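Local coordinates for protein coatomer subunit delta (Saccharomyces cerevisiae, PDB 5FJZ) that serves as the delta subunit of the COPI vesicle coat, probably in Golgi-to-ER retrieval of dilysine-tagged proteins, and binds tryptophan motifs of Dsl1 through its mu-homology domain, at residues V22-F27 with S264-V269; L44-H49 with K95-N100; K57-I62 with G238-S243; S132-G137 with A206-A211. One frame throughout, in Å; residues are numbered along the deposited sequence. Where two conformers were deposited one is given.

The four contacts are spread along the elongated mu-homology domain. Interaction 1 lies near its middle, where the first and last long strands pair, and along the chain the other three are nested inside the loop it closes. Its centre is about 26 Å from those of interactions 3 and 4. Interactions 2 and 3 lie together toward one end, their nearest atoms about 8 Å apart, and their segments alternate along the chain. Interaction 4 is on the opposite side of the chain's centre from both, about 55 Å centre to centre from interaction 2. The bound Dsl1 peptide packs on interaction 2, through segment 95-100.

Interaction 1: residues V22-F27 with S264-V269; sequences VINAEF and SDEYLV
Tyr267 has its CG anti to the backbone N (chi1 -152°) and Phe27 has its CG anti to the carbonyl carbon (chi1 -55°), and the two rings then meet on the face of the sheet that carries Ile23 and Ala25. The setting is a parallel strand pair: 15-27 and 257-269, the first and last strands of the mu-homology domain, run side by side in the middle of its long mixed sheet. A beta bulge shifts the register by one between the Ile23-Ser264 and Ala25-Tyr267 bridges.

Ala25 CB sits over one face of the Tyr267 ring, 3.9 Å from its centroid and offset toward the rim, a CH-pi contact. Ile23 O lies in the plane of the same ring at its edge, 3.7 Å from Tyr267 CD2, while Ile23 CG2 approaches Tyr267 CE2 at 3.9 Å. The two aromatic rings cross obliquely. Tyr267 also meets Phe224 edge-to-face, and its hydroxyl hydrogen-bonds the carbonyl of Leu123.

On the other face Leu268 runs beside Glu26, both pointing the same way, with Leu268 CD2 3.3 Å from Glu26 CG. The Glu26 carboxylate goes on to a salt bridge with Arg110 and a hydrogen bond with Gln70, both of the second subunit.

Four backbone bonds tie the strands. Asp265 N, at the corner the chain turns through Asp265 and Glu266, reaches Ile23 O at 3.0 Å. Ala25 gives its N-H to Glu266 O and receives one from Leu268 N. Leu268 O accepts from Phe27 N at 2.9 Å and lies in the plane of the Phe27 ring, at its edge, 3.5 Å from Phe27 CD1.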
loop_
_atom_site.group_PDB
_atom_site.type_symbol
_atom_site.label_atom_id
_atom_site.label_comp_id
_atom_site.label_asym_id
_atom_site.label_seq_id
_atom_site.Cartn_x
_atom_site.Cartn_y
_atom_site.Cartn_z
ATOM N N VAL A 22 7.708 -17.681 2.923
ATOM C CA VAL A 22 6.627 -17.329 1.990
ATOM C C VAL A 22 7.088 -17.502 0.556
ATOM O O VAL A 22 8.172 -17.117 0.209
ATOM C CB VAL A 22 6.230 -15.851 2.167
ATOM C CG1 VAL A 22 5.183 -15.420 1.164
ATOM C CG2 VAL A 22 5.755 -15.603 3.566
ATOM N N ILE A 23 6.264 -18.184 -0.245
ATOM C CA ILE A 23 6.643 -18.570 -1.593
ATOM C C ILE A 23 5.712 -17.904 -2.580
ATOM O O ILE A 23 4.495 -18.079 -2.479
ATOM C CB ILE A 23 6.727 -20.108 -1.784
ATOM C CG1 ILE A 23 7.140 -20.516 -3.225
ATOM C CG2 ILE A 23 5.428 -20.803 -1.370
ATOM C CD1 ILE A 23 8.566 -20.173 -3.536
ATOM N N ASN A 24 6.299 -17.236 -3.559
ATOM C CA ASN A 24 5.652 -16.775 -4.757
ATOM C C ASN A 24 6.111 -17.664 -5.937
ATOM O O ASN A 24 7.329 -18.047 -6.045
ATOM C CB ASN A 24 6.047 -15.340 -5.144
ATOM C CG ASN A 24 5.663 -14.281 -4.104
ATOM O OD1 ASN A 24 6.467 -13.422 -3.782
ATOM N ND2 ASN A 24 4.535 -14.370 -3.548
ATOM N N ALA A 25 5.165 -17.958 -6.815
ATOM C CA ALA A 25 5.469 -18.729 -8.005
ATOM C C ALA A 25 4.444 -18.395 -9.092
ATOM O O ALA A 25 3.219 -18.230 -8.799
ATOM C CB ALA A 25 5.469 -20.211 -7.666
ATOM N N GLU A 26 4.868 -18.323 -10.339
ATOM C CA GLU A 26 3.977 -18.118 -11.483
ATOM C C GLU A 26 4.198 -19.142 -12.616
ATOM O O GLU A 26 5.367 -19.495 -12.945
ATOM C CB GLU A 26 4.177 -16.700 -12.047
ATOM C CG GLU A 26 3.292 -16.345 -13.265
ATOM C CD GLU A 26 3.264 -14.860 -13.646
ATOM O OE1 GLU A 26 3.611 -14.023 -12.763
ATOM O OE2 GLU A 26 2.893 -14.546 -14.803
ATOM N N PHE A 27 3.110 -19.594 -13.168
ATOM C CA PHE A 27 3.091 -20.710 -14.207
ATOM C C PHE A 27 2.321 -20.239 -15.395
ATOM O O PHE A 27 1.417 -19.416 -15.281
ATOM C CB PHE A 27 2.429 -22.005 -13.676
ATOM C CG PHE A 27 3.010 -22.524 -12.446
ATOM C CD1 PHE A 27 2.661 -21.983 -11.222
ATOM C CD2 PHE A 27 3.941 -23.546 -12.459
ATOM C CE1 PHE A 27 3.194 -22.457 -10.056
ATOM C CE2 PHE A 27 4.475 -24.021 -11.297
ATOM C CZ PHE A 27 4.150 -23.473 -10.084
ATOM N N SER A 264 1.918 -19.839 0.866
ATOM C CA SER A 264 1.859 -19.171 -0.449
ATOM C C SER A 264 1.517 -17.684 -0.335
ATOM O O SER A 264 0.865 -17.239 0.577
ATOM C CB SER A 264 0.841 -19.852 -1.369
ATOM O OG SER A 264 -0.483 -19.778 -0.784
ATOM N N ASP A 265 1.987 -16.891 -1.262
ATOM C CA ASP A 265 1.515 -15.481 -1.428
ATOM C C ASP A 265 1.023 -15.331 -2.882
ATOM O O ASP A 265 -0.092 -15.741 -3.200
ATOM C CB ASP A 265 2.620 -14.532 -0.986
ATOM C CG ASP A 265 2.190 -13.044 -1.088
ATOM O OD1 ASP A 265 1.003 -12.795 -1.299
ATOM O OD2 ASP A 265 3.051 -12.163 -1.089
ATOM N N GLU A 266 1.827 -14.847 -3.796
ATOM C CA GLU A 266 1.411 -14.686 -5.181
ATOM C C GLU A 266 1.763 -15.961 -5.981
ATOM O O GLU A 266 2.844 -16.080 -6.446
ATOM C CB GLU A 266 2.059 -13.454 -5.805
ATOM C CG GLU A 266 1.587 -12.141 -5.140
ATOM C CD GLU A 266 2.215 -10.846 -5.713
ATOM O OE1 GLU A 266 3.119 -10.886 -6.589
ATOM O OE2 GLU A 266 1.854 -9.760 -5.216
ATOM N N TYR A 267 0.829 -16.909 -5.985
ATOM C CA TYR A 267 1.079 -18.256 -6.361
ATOM C C TYR A 267 -0.006 -18.538 -7.387
ATOM O O TYR A 267 -1.169 -18.834 -7.032
ATOM C CB TYR A 267 1.036 -19.211 -5.234
ATOM C CG TYR A 267 1.902 -20.451 -5.394
ATOM C CD1 TYR A 267 1.477 -21.509 -6.210
ATOM C CD2 TYR A 267 3.043 -20.644 -4.635
ATOM C CE1 TYR A 267 2.205 -22.686 -6.287
ATOM C CE2 TYR A 267 3.780 -21.820 -4.708
ATOM C CZ TYR A 267 3.391 -22.814 -5.581
ATOM O OH TYR A 267 4.134 -23.996 -5.684
ATOM N N LEU A 268 0.362 -18.398 -8.646
ATOM C CA LEU A 268 -0.637 -18.413 -9.687
ATOM C C LEU A 268 -0.314 -18.959 -11.107
ATOM O O LEU A 268 0.788 -19.003 -11.489
ATOM C CB LEU A 268 -1.185 -17.002 -9.858
ATOM C CG LEU A 268 -0.572 -15.837 -10.614
ATOM C CD1 LEU A 268 -0.637 -14.626 -9.684
ATOM C CD2 LEU A 268 0.814 -15.987 -11.123
ATOM N N VAL A 269 -1.379 -19.244 -11.840
ATOM C CA VAL A 269 -1.315 -19.618 -13.246
ATOM C C VAL A 269 -1.999 -18.590 -14.081
ATOM O O VAL A 269 -3.126 -18.172 -13.856
ATOM C CB VAL A 269 -1.495 -21.129 -13.535
ATOM C CG1 VAL A 269 -1.985 -21.911 -12.370
ATOM C CG2 VAL A 269 -2.176 -21.433 -14.868
#

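Interaction 2: residues L44-H49 with K95-N100; sequences LRINDH and KAFPAN
Leu44 and Phe97 make the aromatic contact. The CG of Leu44 stands anti to its backbone N (chi1 176°), and CD2 beyond it sits over the centre of the Phe97 ring, 3.6 Å from the centroid, a CH-pi contact in which the methyl is almost equally far from all six ring carbons.

Apolar packing continues along Ile46. One branch ends in CD1, 3.7 Å from Phe97 CB, and the other, CG2, meets Ala99 CB at 4.0 Å.

Among the polar groups no direct hydrogen bond crosses. Instead water 1 bridges the backbones: it accepts from Ile46 N at 2.8 Å and donates to Pro98 O at 2.9 Å. Weaker CA-H...O contacts run both ways, from Ala99 CA to Ile46 O at 3.2 Å and from Asn47 CA to Ala99 O at 3.6 Å. His49 N is buried here without a partner.

Strand 33-46 thus packs against a loop that also meets the ligand: Phe97 packs on an aromatic side chain of the bound peptide, and Pro98 on the peptide backbone. Segment 95-100 supplies part of the wall of the tryptophan-motif site for Dsl1 in this mu-homology domain, and Leu44 and Ile46 stand behind Phe97 as a second shell.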
loop_
_atom_site.group_PDB
_atom_site.type_symbol
_atom_site.label_atom_id
_atom_site.label_comp_id
_atom_site.label_asym_id
_atom_site.label_seq_id
_atom_site.Cartn_x
_atom_site.Cartn_y
_atom_site.Cartn_z
ATOM N N LEU A 44 12.148 -14.110 16.837
ATOM C CA LEU A 44 12.375 -14.499 18.213
ATOM C C LEU A 44 11.364 -13.833 19.136
ATOM O O LEU A 44 11.177 -12.629 19.032
ATOM C CB LEU A 44 13.843 -14.059 18.568
ATOM C CG LEU A 44 14.305 -14.279 19.996
ATOM C CD1 LEU A 44 14.251 -15.749 20.308
ATOM C CD2 LEU A 44 15.725 -13.714 20.159
ATOM N N ARG A 45 10.710 -14.616 19.987
ATOM C CA ARG A 45 9.843 -14.137 21.041
ATOM C C ARG A 45 10.452 -14.614 22.364
ATOM O O ARG A 45 10.724 -15.822 22.576
ATOM C CB ARG A 45 8.454 -14.624 20.897
ATOM C CG ARG A 45 7.583 -13.984 19.822
ATOM C CD ARG A 45 6.287 -14.750 19.604
ATOM N NE ARG A 45 5.496 -14.919 20.827
ATOM C CZ ARG A 45 4.392 -15.685 20.947
ATOM N NH1 ARG A 45 3.954 -16.354 19.917
ATOM N NH2 ARG A 45 3.735 -15.777 22.091
ATOM N N ILE A 46 10.617 -13.682 23.271
ATOM C CA ILE A 46 11.049 -13.971 24.612
ATOM C C ILE A 46 10.119 -13.377 25.660
ATOM O O ILE A 46 9.768 -12.206 25.600
ATOM C CB ILE A 46 12.467 -13.483 24.857
ATOM C CG1 ILE A 46 13.400 -14.144 23.839
ATOM C CG2 ILE A 46 12.916 -13.881 26.259
ATOM C CD1 ILE A 46 14.817 -13.678 23.918
ATOM N N ASN A 47 9.662 -14.198 26.602
ATOM C CA ASN A 47 8.721 -13.689 27.574
ATOM C C ASN A 47 9.155 -13.927 29.006
ATOM O O ASN A 47 8.392 -13.655 29.911
ATOM C CB ASN A 47 7.316 -14.198 27.291
ATOM C CG ASN A 47 7.133 -15.656 27.605
ATOM O OD1 ASN A 47 8.033 -16.365 28.121
ATOM N ND2 ASN A 47 5.925 -16.078 27.412
ATOM N N ASP A 48 10.413 -14.327 29.181
ATOM C CA ASP A 48 11.034 -14.525 30.528
ATOM C C ASP A 48 12.335 -13.790 30.556
ATOM O O ASP A 48 13.267 -14.099 29.804
ATOM C CB ASP A 48 11.198 -16.026 30.751
ATOM C CG ASP A 48 11.904 -16.396 32.083
ATOM O OD1 ASP A 48 12.450 -15.521 32.830
ATOM O OD2 ASP A 48 11.899 -17.621 32.355
ATOM N N HIS A 49 12.417 -12.782 31.404
ATOM C CA HIS A 49 13.580 -11.932 31.490
ATOM C C HIS A 49 14.914 -12.711 31.721
ATOM O O HIS A 49 15.967 -12.296 31.313
ATOM C CB HIS A 49 13.355 -10.865 32.595
ATOM C CG HIS A 49 12.106 -11.036 33.453
ATOM N ND1 HIS A 49 10.805 -11.009 32.958
ATOM C CD2 HIS A 49 11.984 -11.128 34.799
ATOM C CE1 HIS A 49 9.952 -11.114 33.961
ATOM N NE2 HIS A 49 10.641 -11.189 35.089
ATOM N N LYS A 95 23.616 -5.224 25.822
ATOM C CA LYS A 95 22.156 -5.201 25.856
ATOM C C LYS A 95 21.576 -6.579 25.845
ATOM O O LYS A 95 22.298 -7.533 25.712
ATOM C CB LYS A 95 21.654 -4.367 24.684
ATOM C CG LYS A 95 21.395 -2.932 25.102
ATOM C CD LYS A 95 22.033 -1.970 24.132
ATOM C CE LYS A 95 21.670 -0.521 24.460
ATOM N NZ LYS A 95 22.279 -0.036 25.729
ATOM N N ALA A 96 20.263 -6.691 25.995
ATOM C CA ALA A 96 19.596 -7.988 25.979
ATOM C C ALA A 96 18.404 -7.876 25.059
ATOM O O ALA A 96 18.029 -6.760 24.646
ATOM C CB ALA A 96 19.112 -8.343 27.346
ATOM N N PHE A 97 17.804 -9.007 24.705
ATOM C CA PHE A 97 16.641 -8.945 23.833
ATOM C C PHE A 97 15.433 -8.449 24.574
ATOM O O PHE A 97 15.171 -8.865 25.707
ATOM C CB PHE A 97 16.311 -10.334 23.248
ATOM C CG PHE A 97 17.253 -10.770 22.160
ATOM C CD1 PHE A 97 17.211 -10.182 20.941
ATOM C CD2 PHE A 97 18.150 -11.765 22.384
ATOM C CE1 PHE A 97 18.066 -10.556 19.918
ATOM C CE2 PHE A 97 18.999 -12.170 21.384
ATOM C CZ PHE A 97 18.921 -11.610 20.143
ATOM N N PRO A 98 14.660 -7.573 23.965
ATOM C CA PRO A 98 13.358 -7.366 24.573
ATOM C C PRO A 98 12.614 -8.641 24.953
ATOM O O PRO A 98 12.478 -9.538 24.138
ATOM C CB PRO A 98 12.576 -6.573 23.459
ATOM C CG PRO A 98 13.628 -5.944 22.691
ATOM C CD PRO A 98 14.770 -6.907 22.675
ATOM N N ALA A 99 12.088 -8.674 26.175
ATOM C CA ALA A 99 11.526 -9.834 26.776
ATOM C C ALA A 99 10.102 -9.636 27.225
ATOM O O ALA A 99 9.669 -10.273 28.168
ATOM C CB ALA A 99 12.437 -10.275 27.946
ATOM N N ASN A 100 9.333 -8.842 26.471
ATOM C CA ASN A 100 7.881 -8.782 26.637
ATOM C C ASN A 100 7.091 -9.393 25.455
ATOM O O ASN A 100 6.060 -8.842 25.020
ATOM C CB ASN A 100 7.456 -7.350 26.904
ATOM C CG ASN A 100 7.951 -6.822 28.256
ATOM O OD1 ASN A 100 7.500 -7.227 29.294
ATOM N ND2 ASN A 100 8.874 -5.906 28.218
HETATM O O HOH W 1 10.388 -10.914 22.683
#

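Interaction 3: residues K57-I62 with G238-S243; sequences KLADSI and GMAIQS
Ile62 reaches over Gly238, Met239 and Ala240, its CB leaving the backbone toward them. CG2 leads to Met239 CE, 4.1 Å away. The other branch has CG1 anti to the carbonyl carbon (chi1 -65°) and 3.8 Å from Gly238 O. At its tip CD1 touches Met239 SD at 3.7 Å and lies only 3.4 Å from Ala240 O; the Met239 chain, bent at its second and third torsions, crosses Ile62 at about a right angle. An alanine here would probably open a gap beside Met239 and let its thioether end turn more freely.

Ile62 is put there by a type I turn from Ala59 to Ile62, which follows the strand pairing directly. Ala59 N donates to Ala240 O, and Lys57 N to Ser243 O at 2.8 Å. Lys57 O takes Gln242 N at 2.9 Å and, weakly, Ser243 N: two residues, Gln242 and Ser243, stand opposite the single Lys57, which makes a classic beta bulge. At the turn, water 2 donates to Gly238 O and lies near Ser61 OG.

Leu58 CD2 meets Ile241 CD1 at 3.9 Å, and both residues rest on Leu42 of strand 33-46. Ile241 and Met239 also reach strand 15-27, at Ile17 and Ile19. The small antiparallel sheet of strands 87-88, 54-58 and 241-246 is thereby packed against the long mixed sheet, while the NZ of Lys86, just beyond helix 79-85, hydrogen-bonds the carbonyls of Asp60 and Ile62.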
loop_
_atom_site.group_PDB
_atom_site.type_symbol
_atom_site.label_atom_id
_atom_site.label_comp_id
_atom_site.label_asym_id
_atom_site.label_seq_id
_atom_site.Cartn_x
_atom_site.Cartn_y
_atom_site.Cartn_z
ATOM N N LYS A 57 22.031 -20.459 18.096
ATOM C CA LYS A 57 22.985 -21.095 17.188
ATOM C C LYS A 57 22.181 -21.751 16.100
ATOM O O LYS A 57 21.348 -22.585 16.379
ATOM C CB LYS A 57 23.846 -22.167 17.871
ATOM C CG LYS A 57 25.097 -21.635 18.538
ATOM C CD LYS A 57 25.908 -22.777 19.171
ATOM C CE LYS A 57 26.938 -22.264 20.176
ATOM N NZ LYS A 57 27.313 -23.358 21.116
ATOM N N LEU A 58 22.427 -21.355 14.857
ATOM C CA LEU A 58 21.714 -21.986 13.760
ATOM C C LEU A 58 22.294 -23.364 13.504
ATOM O O LEU A 58 23.466 -23.579 13.773
ATOM C CB LEU A 58 21.854 -21.144 12.531
ATOM C CG LEU A 58 21.406 -19.642 12.622
ATOM C CD1 LEU A 58 21.491 -18.922 11.343
ATOM C CD2 LEU A 58 19.994 -19.512 13.125
ATOM N N ALA A 59 21.498 -24.244 12.901
ATOM C CA ALA A 59 21.934 -25.634 12.573
ATOM C C ALA A 59 23.172 -25.649 11.683
ATOM O O ALA A 59 23.428 -24.769 10.826
ATOM C CB ALA A 59 20.859 -26.421 11.872
ATOM N N ASP A 60 24.045 -26.599 11.997
ATOM C CA ASP A 60 25.346 -26.674 11.332
ATOM C C ASP A 60 25.143 -26.919 9.834
ATOM O O ASP A 60 26.012 -26.572 9.001
ATOM C CB ASP A 60 26.126 -27.811 11.963
ATOM C CG ASP A 60 26.746 -27.444 13.305
ATOM O OD1 ASP A 60 27.290 -26.303 13.392
ATOM O OD2 ASP A 60 26.753 -28.303 14.236
ATOM N N SER A 61 23.995 -27.487 9.470
ATOM C CA SER A 61 23.710 -27.800 8.031
ATOM C C SER A 61 23.434 -26.586 7.175
ATOM O O SER A 61 23.345 -26.715 5.969
ATOM C CB SER A 61 22.536 -28.779 7.888
ATOM O OG SER A 61 21.365 -28.285 8.542
ATOM N N ILE A 62 23.291 -25.411 7.782
ATOM C CA ILE A 62 22.933 -24.212 7.004
ATOM C C ILE A 62 24.154 -23.595 6.474
ATOM O O ILE A 62 25.132 -23.337 7.228
ATOM C CB ILE A 62 22.218 -23.165 7.868
ATOM C CG1 ILE A 62 20.906 -23.775 8.300
ATOM C CG2 ILE A 62 21.987 -21.853 7.114
ATOM C CD1 ILE A 62 20.461 -23.289 9.634
ATOM N N GLY A 238 15.400 -25.530 4.620
ATOM C CA GLY A 238 16.384 -26.123 5.568
ATOM C C GLY A 238 16.817 -25.305 6.762
ATOM O O GLY A 238 17.699 -25.714 7.484
ATOM N N MET A 239 16.257 -24.097 6.977
ATOM C CA MET A 239 16.598 -23.342 8.158
ATOM C C MET A 239 16.107 -24.030 9.433
ATOM O O MET A 239 14.997 -24.552 9.493
ATOM C CB MET A 239 16.005 -21.885 7.999
ATOM C CG MET A 239 16.304 -20.827 9.128
ATOM S SD MET A 239 18.021 -20.473 9.574
ATOM C CE MET A 239 18.637 -19.749 8.054
ATOM N N ALA A 240 16.957 -23.999 10.455
ATOM C CA ALA A 240 16.679 -24.705 11.709
ATOM C C ALA A 240 17.685 -24.213 12.780
ATOM O O ALA A 240 18.665 -23.583 12.488
ATOM C CB ALA A 240 16.837 -26.207 11.493
ATOM N N ILE A 241 17.369 -24.522 14.040
ATOM C CA ILE A 241 18.110 -24.095 15.182
ATOM C C ILE A 241 18.813 -25.325 15.785
ATOM O O ILE A 241 18.214 -26.397 15.924
ATOM C CB ILE A 241 17.161 -23.541 16.243
ATOM C CG1 ILE A 241 16.373 -22.357 15.677
ATOM C CG2 ILE A 241 17.927 -23.121 17.515
ATOM C CD1 ILE A 241 17.203 -21.210 15.167
ATOM N N GLN A 242 20.049 -25.113 16.166
ATOM C CA GLN A 242 20.857 -26.172 16.838
ATOM C C GLN A 242 20.750 -26.084 18.340
ATOM O O GLN A 242 20.541 -27.062 19.035
ATOM C CB GLN A 242 22.264 -25.840 16.472
ATOM C CG GLN A 242 23.295 -26.632 17.168
ATOM C CD GLN A 242 24.135 -27.145 16.033
ATOM O OE1 GLN A 242 25.224 -26.652 15.777
ATOM N NE2 GLN A 242 23.539 -28.086 15.220
ATOM N N SER A 243 20.897 -24.871 18.858
ATOM C CA SER A 243 20.692 -24.687 20.269
ATOM C C SER A 243 20.471 -23.204 20.538
ATOM O O SER A 243 20.706 -22.312 19.684
ATOM C CB SER A 243 21.899 -25.142 21.088
ATOM O OG SER A 243 23.043 -24.403 20.656
HETATM O O HOH W 2 19.783 -27.257 6.924
#

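Interaction 4: residues S132-G137 with A206-A211; sequences SESQQG and AFTIEA
Thr208 pushes its methyl, CG2, into the bend of the 132-137 loop, where Ser132 CB lies 3.6 Å from it and the aliphatic part of Gln135 runs past. Gln135 CG is anti to the carbonyl carbon (chi1 -56°) and 3.8 Å from that methyl; the chain then stays extended, and Gln135 CD passes Thr208 CG2 at 3.9 Å. Further out, the Gln135 side chain crosses Glu210 at about a right angle, with the amide and carboxylate planes 82° apart. An alanine in place of Gln135 would probably leave the Thr208 methyl covered on fewer sides and open a gap next to the Glu210 side chain.

The other branch of Thr208, OG1, is hydrogen-bonded to Asp139 and Asn170, which fixes how the methyl is turned. The loop joins strands 123-131 and 137-146 of the four-stranded antiparallel sheet, and Ser132 N bonds to Gly137 O at 2.9 Å across its base. Strand 202-210 lies next to 137-146, so this is where the hairpin end meets the end of its neighbour.

Backbone meets backbone closely there. Gly137, having no side chain, brings its CA to 3.5 Å from Ile209 O, and Gln136 O lies 3.5 Å from Glu210 CA; both are CA-H...O contacts. Water 3 donates to Gln136 O at 2.6 Å and, weakly, to Ala211 O.

No direct hydrogen bond joins the two segments. The contact therefore rests on methyl packing, CA-H...O contacts and water-bridged carbonyls, with little directional bonding between the loop residues and this part of the strand.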
loop_
_atom_site.group_PDB
_atom_site.type_symbol
_atom_site.label_atom_id
_atom_site.label_comp_id
_atom_site.label_asym_id
_atom_site.label_seq_id
_atom_site.Cartn_x
_atom_site.Cartn_y
_atom_site.Cartn_z
ATOM N N SER A 132 -17.682 -26.344 -22.027
ATOM C CA SER A 132 -18.520 -27.330 -21.384
ATOM C C SER A 132 -19.713 -27.725 -22.237
ATOM O O SER A 132 -20.139 -27.010 -23.132
ATOM C CB SER A 132 -18.973 -26.900 -19.992
ATOM O OG SER A 132 -20.110 -26.067 -20.023
ATOM N N GLU A 133 -20.180 -28.932 -21.938
ATOM C CA GLU A 133 -21.297 -29.577 -22.600
ATOM C C GLU A 133 -22.620 -29.298 -21.863
ATOM O O GLU A 133 -23.657 -29.803 -22.253
ATOM C CB GLU A 133 -20.962 -31.115 -22.651
ATOM C CG GLU A 133 -21.916 -32.154 -23.238
ATOM C CD GLU A 133 -22.792 -31.680 -24.391
ATOM O OE1 GLU A 133 -22.586 -30.541 -24.865
ATOM O OE2 GLU A 133 -23.688 -32.457 -24.820
ATOM N N SER A 134 -22.586 -28.488 -20.809
ATOM C CA SER A 134 -23.808 -28.221 -20.034
ATOM C C SER A 134 -24.002 -26.753 -19.683
ATOM O O SER A 134 -25.087 -26.186 -19.893
ATOM C CB SER A 134 -23.784 -29.017 -18.730
ATOM O OG SER A 134 -22.544 -28.845 -18.053
ATOM N N GLN A 135 -22.971 -26.174 -19.065
ATOM C CA GLN A 135 -23.004 -24.782 -18.640
ATOM C C GLN A 135 -22.529 -23.909 -19.785
ATOM O O GLN A 135 -21.968 -24.430 -20.751
ATOM C CB GLN A 135 -22.140 -24.562 -17.347
ATOM C CG GLN A 135 -22.563 -25.483 -16.198
ATOM C CD GLN A 135 -22.107 -25.067 -14.778
ATOM O OE1 GLN A 135 -22.229 -25.852 -13.825
ATOM N NE2 GLN A 135 -21.573 -23.875 -14.647
ATOM N N GLN A 136 -22.761 -22.600 -19.682
ATOM C CA GLN A 136 -22.218 -21.591 -20.610
ATOM C C GLN A 136 -20.806 -21.154 -20.139
ATOM O O GLN A 136 -20.575 -20.080 -19.535
ATOM C CB GLN A 136 -23.185 -20.439 -20.726
ATOM C CG GLN A 136 -22.832 -19.405 -21.821
ATOM C CD GLN A 136 -22.701 -19.896 -23.294
ATOM O OE1 GLN A 136 -23.299 -19.287 -24.198
ATOM N NE2 GLN A 136 -21.878 -20.929 -23.555
ATOM N N GLY A 137 -19.848 -22.020 -20.429
ATOM C CA GLY A 137 -18.545 -21.885 -19.780
ATOM C C GLY A 137 -17.709 -23.102 -20.024
ATOM O O GLY A 137 -17.711 -23.619 -21.135
ATOM N N ALA A 206 -11.128 -30.971 -10.869
ATOM C CA ALA A 206 -11.861 -30.763 -12.054
ATOM C C ALA A 206 -13.248 -30.241 -11.782
ATOM O O ALA A 206 -13.938 -30.728 -10.878
ATOM C CB ALA A 206 -11.912 -32.125 -12.861
ATOM N N PHE A 207 -13.660 -29.251 -12.544
ATOM C CA PHE A 207 -14.966 -28.616 -12.360
ATOM C C PHE A 207 -15.395 -27.926 -13.585
ATOM O O PHE A 207 -14.582 -27.670 -14.491
ATOM C CB PHE A 207 -14.929 -27.665 -11.127
ATOM C CG PHE A 207 -13.864 -26.655 -11.234
ATOM C CD1 PHE A 207 -12.525 -26.988 -10.974
ATOM C CD2 PHE A 207 -14.125 -25.453 -11.730
ATOM C CE1 PHE A 207 -11.510 -26.033 -11.135
ATOM C CE2 PHE A 207 -13.125 -24.516 -11.920
ATOM C CZ PHE A 207 -11.807 -24.803 -11.594
ATOM N N THR A 208 -16.684 -27.558 -13.621
ATOM C CA THR A 208 -17.232 -26.764 -14.625
ATOM C C THR A 208 -17.729 -25.440 -14.044
ATOM O O THR A 208 -18.383 -25.444 -13.042
ATOM C CB THR A 208 -18.433 -27.511 -15.269
ATOM O OG1 THR A 208 -17.974 -28.781 -15.787
ATOM C CG2 THR A 208 -18.960 -26.712 -16.432
ATOM N N ILE A 209 -17.371 -24.379 -14.687
ATOM C CA ILE A 209 -17.657 -23.036 -14.217
ATOM C C ILE A 209 -18.009 -22.177 -15.392
ATOM O O ILE A 209 -17.426 -22.287 -16.469
ATOM C CB ILE A 209 -16.444 -22.455 -13.406
ATOM C CG1 ILE A 209 -16.831 -21.147 -12.701
ATOM C CG2 ILE A 209 -15.232 -22.237 -14.296
ATOM C CD1 ILE A 209 -15.784 -20.725 -11.624
ATOM N N GLU A 210 -18.976 -21.266 -15.200
ATOM C CA GLU A 210 -19.343 -20.264 -16.232
ATOM C C GLU A 210 -18.332 -19.133 -16.339
ATOM O O GLU A 210 -17.938 -18.605 -15.327
ATOM C CB GLU A 210 -20.676 -19.594 -15.906
ATOM C CG GLU A 210 -21.905 -20.435 -16.170
ATOM C CD GLU A 210 -23.186 -19.630 -15.998
ATOM O OE1 GLU A 210 -23.131 -18.499 -15.429
ATOM O OE2 GLU A 210 -24.246 -20.131 -16.436
ATOM N N ALA A 211 -17.959 -18.761 -17.562
ATOM C CA ALA A 211 -17.171 -17.608 -17.834
ATOM C C ALA A 211 -17.466 -17.166 -19.244
ATOM O O ALA A 211 -17.841 -17.987 -20.081
ATOM C CB ALA A 211 -15.676 -17.962 -17.721
HETATM O O HOH W 3 -20.824 -17.469 -19.693
#